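Long-range contact in peroxisomal membrane protein PEX15 (Saccharomyces cerevisiae, PDB 5VXV), which docks the PEX1-PEX6 AAA-ATPase, which extracts the PEX5 receptor, at the peroxisomal membrane: residues Gln63-Leu72 against Phe97-Asn108. Sequence-based numbering, arbitrary orientation.
Sequences QSEILNIFTL and FFRCCIKVIQFN
F70, in the last turn of helix 60-70, enters helix 91-108 as a knob into the hole formed by F97, C100, C101 and V104, and so illustrates how a helix end can be fitted to a neighbour in the mainly helical, probably cytoplasmic part of PEX15. The two axes cross at -119°, and F70 lies where the backbones come nearest, its CA paired with that of C101. Its ring is sandwiched: I69 CG2 lies over one face, and C100 CB presses on the opposite one, 3.4 Å from the centroid and almost on the ring normal, a CH-pi contact that SG joins as a sulfur-aromatic neighbour. At the rim, F97 CD1 comes in the ring plane 3.5 Å from F70 CE1, with the two phenyl planes inclined at 56°. The F97 side chain also touches R81 and I84 of helix 75-86, which lies between the two in sequence. Farther along, L67 CD2 touches both V104 CG1 and N108 CG, 3.6 Å from each. Beyond the helix, L72 CD2 meets C101 SG at 3.8 Å. T71's chi1 of -62° turns OG1 back to donate to L67 O, near V104 CG1, while one water donates to both F70 O and C101 O, at 2.7 and 2.8 Å.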
loop_
_atom_site.group_PDB
_atom_site.type_symbol
_atom_site.label_atom_id
_atom_site.label_comp_id
_atom_site.label_asym_id
_atom_site.label_seq_id
_atom_site.Cartn_x
_atom_site.Cartn_y
_atom_site.Cartn_z
ATOM N N GLN A 63 0.709 -14.987 -11.742
ATOM C CA GLN A 63 1.759 -14.349 -10.958
ATOM C C GLN A 63 2.526 -13.331 -11.793
ATOM O O GLN A 63 2.817 -12.226 -11.323
ATOM C CB GLN A 63 2.702 -15.411 -10.395
ATOM C CG GLN A 63 3.523 -14.933 -9.209
ATOM C CD GLN A 63 4.192 -16.067 -8.452
ATOM O OE1 GLN A 63 5.376 -15.991 -8.126
ATOM N NE2 GLN A 63 3.432 -17.117 -8.155
ATOM N N SER A 64 2.855 -13.681 -13.038
ATOM C CA SER A 64 3.595 -12.754 -13.888
ATOM C C SER A 64 2.776 -11.503 -14.178
ATOM O O SER A 64 3.325 -10.398 -14.263
ATOM C CB SER A 64 4.000 -13.441 -15.192
ATOM O OG SER A 64 2.884 -13.613 -16.050
ATOM N N GLU A 65 1.458 -11.654 -14.325
ATOM C CA GLU A 65 0.611 -10.506 -14.635
ATOM C C GLU A 65 0.448 -9.598 -13.422
ATOM O O GLU A 65 0.444 -8.368 -13.558
ATOM C CB GLU A 65 -0.743 -10.987 -15.154
ATOM C CG GLU A 65 -0.643 -11.622 -16.536
ATOM C CD GLU A 65 -1.923 -12.304 -16.987
ATOM O OE1 GLU A 65 -1.958 -12.776 -18.143
ATOM O OE2 GLU A 65 -2.890 -12.373 -16.197
ATOM N N ILE A 66 0.330 -10.178 -12.226
ATOM C CA ILE A 66 0.311 -9.372 -11.008
ATOM C C ILE A 66 1.630 -8.625 -10.852
ATOM O O ILE A 66 1.654 -7.416 -10.591
ATOM C CB ILE A 66 0.017 -10.255 -9.781
ATOM C CG1 ILE A 66 -1.401 -10.823 -9.866
ATOM C CG2 ILE A 66 0.197 -9.460 -8.484
ATOM C CD1 ILE A 66 -1.732 -11.833 -8.784
ATOM N N LEU A 67 2.750 -9.337 -11.011
ATOM C CA LEU A 67 4.058 -8.721 -10.815
ATOM C C LEU A 67 4.276 -7.545 -11.756
ATOM O O LEU A 67 4.950 -6.575 -11.391
ATOM C CB LEU A 67 5.166 -9.759 -11.003
ATOM C CG LEU A 67 5.313 -10.791 -9.882
ATOM C CD1 LEU A 67 6.339 -11.850 -10.257
ATOM C CD2 LEU A 67 5.702 -10.119 -8.577
ATOM N N ASN A 68 3.716 -7.606 -12.966
ATOM C CA ASN A 68 3.877 -6.499 -13.902
ATOM C C ASN A 68 3.203 -5.234 -13.387
ATOM O O ASN A 68 3.665 -4.124 -13.677
ATOM C CB ASN A 68 3.313 -6.884 -15.268
ATOM C CG ASN A 68 4.003 -6.162 -16.406
ATOM N N ILE A 69 2.123 -5.376 -12.617
ATOM C CA ILE A 69 1.397 -4.203 -12.140
ATOM C C ILE A 69 2.049 -3.601 -10.897
ATOM O O ILE A 69 1.929 -2.392 -10.664
ATOM C CB ILE A 69 -0.074 -4.560 -11.862
ATOM C CG1 ILE A 69 -0.740 -5.157 -13.108
ATOM C CG2 ILE A 69 -0.848 -3.334 -11.383
ATOM C CD1 ILE A 69 -0.700 -4.267 -14.342
ATOM N N PHE A 70 2.732 -4.407 -10.079
ATOM C CA PHE A 70 3.217 -3.944 -8.780
ATOM C C PHE A 70 4.736 -3.971 -8.647
ATOM O O PHE A 70 5.250 -3.726 -7.549
ATOM C CB PHE A 70 2.587 -4.773 -7.655
ATOM C CG PHE A 70 1.088 -4.673 -7.599
ATOM C CD1 PHE A 70 0.466 -3.446 -7.424
ATOM C CD2 PHE A 70 0.303 -5.804 -7.712
ATOM C CE1 PHE A 70 -0.907 -3.349 -7.370
ATOM C CE2 PHE A 70 -1.073 -5.715 -7.662
ATOM C CZ PHE A 70 -1.680 -4.484 -7.489
ATOM N N THR A 71 5.466 -4.260 -9.721
ATOM C CA THR A 71 6.919 -4.132 -9.731
ATOM C C THR A 71 7.259 -2.714 -10.176
ATOM O O THR A 71 6.873 -2.293 -11.272
ATOM C CB THR A 71 7.557 -5.175 -10.650
ATOM O OG1 THR A 71 7.248 -6.487 -10.167
ATOM C CG2 THR A 71 9.073 -5.015 -10.695
ATOM N N LEU A 72 7.995 -1.990 -9.328
ATOM C CA LEU A 72 7.980 -0.529 -9.375
ATOM C C LEU A 72 8.479 0.031 -10.701
ATOM O O LEU A 72 8.005 1.088 -11.134
ATOM C CB LEU A 72 8.811 0.034 -8.220
ATOM C CG LEU A 72 8.295 -0.280 -6.815
ATOM C CD1 LEU A 72 9.238 0.282 -5.762
ATOM C CD2 LEU A 72 6.884 0.266 -6.615
ATOM N N PHE A 97 -2.735 -0.095 -3.008
ATOM C CA PHE A 97 -1.712 -0.243 -4.036
ATOM C C PHE A 97 -0.322 -0.334 -3.418
ATOM O O PHE A 97 0.472 -1.212 -3.774
ATOM C CB PHE A 97 -1.790 0.923 -5.022
ATOM C CG PHE A 97 -0.692 0.920 -6.045
ATOM C CD1 PHE A 97 -0.817 0.190 -7.217
ATOM C CD2 PHE A 97 0.471 1.640 -5.830
ATOM C CE1 PHE A 97 0.201 0.182 -8.151
ATOM C CE2 PHE A 97 1.490 1.636 -6.763
ATOM C CZ PHE A 97 1.354 0.905 -7.924
ATOM N N PHE A 98 -0.006 0.567 -2.483
ATOM C CA PHE A 98 1.303 0.518 -1.840
ATOM C C PHE A 98 1.506 -0.808 -1.115
ATOM O O PHE A 98 2.594 -1.394 -1.170
ATOM C CB PHE A 98 1.472 1.697 -0.875
ATOM C CG PHE A 98 1.710 3.026 -1.555
ATOM C CD1 PHE A 98 2.534 3.121 -2.666
ATOM C CD2 PHE A 98 1.108 4.181 -1.080
ATOM C CE1 PHE A 98 2.755 4.339 -3.285
ATOM C CE2 PHE A 98 1.327 5.402 -1.697
ATOM C CZ PHE A 98 2.151 5.478 -2.801
ATOM N N ARG A 99 0.468 -1.312 -0.444
ATOM C CA ARG A 99 0.603 -2.593 0.243
ATOM C C ARG A 99 0.882 -3.718 -0.748
ATOM O O ARG A 99 1.620 -4.660 -0.436
ATOM C CB ARG A 99 -0.650 -2.893 1.064
ATOM C CG ARG A 99 -0.775 -2.049 2.323
ATOM C CD ARG A 99 -1.769 -2.650 3.311
ATOM N NE ARG A 99 -3.145 -2.586 2.824
ATOM C CZ ARG A 99 -4.011 -1.618 3.113
ATOM N NH1 ARG A 99 -3.665 -0.607 3.900
ATOM N NH2 ARG A 99 -5.236 -1.663 2.612
ATOM N N CYS A 100 0.304 -3.638 -1.950
ATOM C CA CYS A 100 0.572 -4.652 -2.966
ATOM C C CYS A 100 2.015 -4.578 -3.453
ATOM O O CYS A 100 2.654 -5.614 -3.671
ATOM C CB CYS A 100 -0.401 -4.497 -4.135
ATOM S SG CYS A 100 -2.104 -4.945 -3.729
ATOM N N CYS A 101 2.550 -3.367 -3.628
ATOM C CA CYS A 101 3.961 -3.231 -3.982
ATOM C C CYS A 101 4.850 -3.825 -2.897
ATOM O O CYS A 101 5.850 -4.488 -3.192
ATOM C CB CYS A 101 4.311 -1.760 -4.206
ATOM S SG CYS A 101 3.473 -0.989 -5.609
ATOM N N ILE A 102 4.492 -3.598 -1.633
ATOM C CA ILE A 102 5.256 -4.147 -0.518
ATOM C C ILE A 102 5.229 -5.670 -0.553
ATOM O O ILE A 102 6.240 -6.331 -0.294
ATOM C CB ILE A 102 4.703 -3.593 0.808
ATOM C CG1 ILE A 102 5.006 -2.096 0.919
ATOM C CG2 ILE A 102 5.275 -4.348 2.008
ATOM C CD1 ILE A 102 4.184 -1.374 1.963
ATOM N N LYS A 103 4.071 -6.245 -0.880
ATOM C CA LYS A 103 3.949 -7.701 -0.905
ATOM C C LYS A 103 4.872 -8.323 -1.944
ATOM O O LYS A 103 5.384 -9.430 -1.736
ATOM C CB LYS A 103 2.500 -8.103 -1.168
ATOM C CG LYS A 103 1.634 -8.057 0.077
ATOM C CD LYS A 103 0.184 -8.362 -0.235
ATOM C CE LYS A 103 -0.686 -8.202 1.000
ATOM N NZ LYS A 103 -2.132 -8.326 0.678
ATOM N N VAL A 104 5.096 -7.634 -3.065
ATOM C CA VAL A 104 6.024 -8.134 -4.078
ATOM C C VAL A 104 7.444 -8.153 -3.526
ATOM O O VAL A 104 8.154 -9.161 -3.617
ATOM C CB VAL A 104 5.930 -7.281 -5.358
ATOM C CG1 VAL A 104 7.077 -7.606 -6.320
ATOM C CG2 VAL A 104 4.591 -7.499 -6.045
ATOM N N ILE A 105 7.879 -7.033 -2.949
ATOM C CA ILE A 105 9.231 -6.950 -2.405
ATOM C C ILE A 105 9.424 -7.986 -1.308
ATOM O O ILE A 105 10.473 -8.635 -1.222
ATOM C CB ILE A 105 9.503 -5.525 -1.887
ATOM C CG1 ILE A 105 9.420 -4.514 -3.036
ATOM C CG2 ILE A 105 10.872 -5.446 -1.210
ATOM C CD1 ILE A 105 9.395 -3.065 -2.582
ATOM N N GLN A 106 8.412 -8.161 -0.458
ATOM C CA GLN A 106 8.568 -8.980 0.739
ATOM C C GLN A 106 8.648 -10.467 0.406
ATOM O O GLN A 106 9.427 -11.200 1.025
ATOM C CB GLN A 106 7.409 -8.701 1.695
ATOM C CG GLN A 106 7.466 -9.463 3.004
ATOM C CD GLN A 106 6.322 -9.093 3.928
ATOM O OE1 GLN A 106 5.508 -8.226 3.610
ATOM N NE2 GLN A 106 6.252 -9.752 5.077
ATOM N N PHE A 107 7.853 -10.935 -0.558
ATOM C CA PHE A 107 7.704 -12.366 -0.792
ATOM C C PHE A 107 8.187 -12.844 -2.155
ATOM O O PHE A 107 8.628 -13.991 -2.262
ATOM C CB PHE A 107 6.232 -12.782 -0.626
ATOM C CG PHE A 107 5.680 -12.518 0.746
ATOM C CD1 PHE A 107 6.133 -13.236 1.840
ATOM C CD2 PHE A 107 4.704 -11.556 0.941
ATOM C CE1 PHE A 107 5.626 -12.997 3.105
ATOM C CE2 PHE A 107 4.192 -11.312 2.201
ATOM C CZ PHE A 107 4.655 -12.033 3.285
ATOM N N ASN A 108 8.109 -12.018 -3.199
ATOM C CA ASN A 108 8.522 -12.461 -4.525
ATOM C C ASN A 108 10.010 -12.277 -4.779
ATOM O O ASN A 108 10.566 -12.975 -5.636
ATOM C CB ASN A 108 7.727 -11.721 -5.604
ATOM C CG ASN A 108 6.307 -12.237 -5.734
ATOM O OD1 ASN A 108 5.366 -11.640 -5.213
ATOM N ND2 ASN A 108 6.146 -13.357 -6.434
HETATM O O HOH W 1 7.073 -3.599 -5.536
#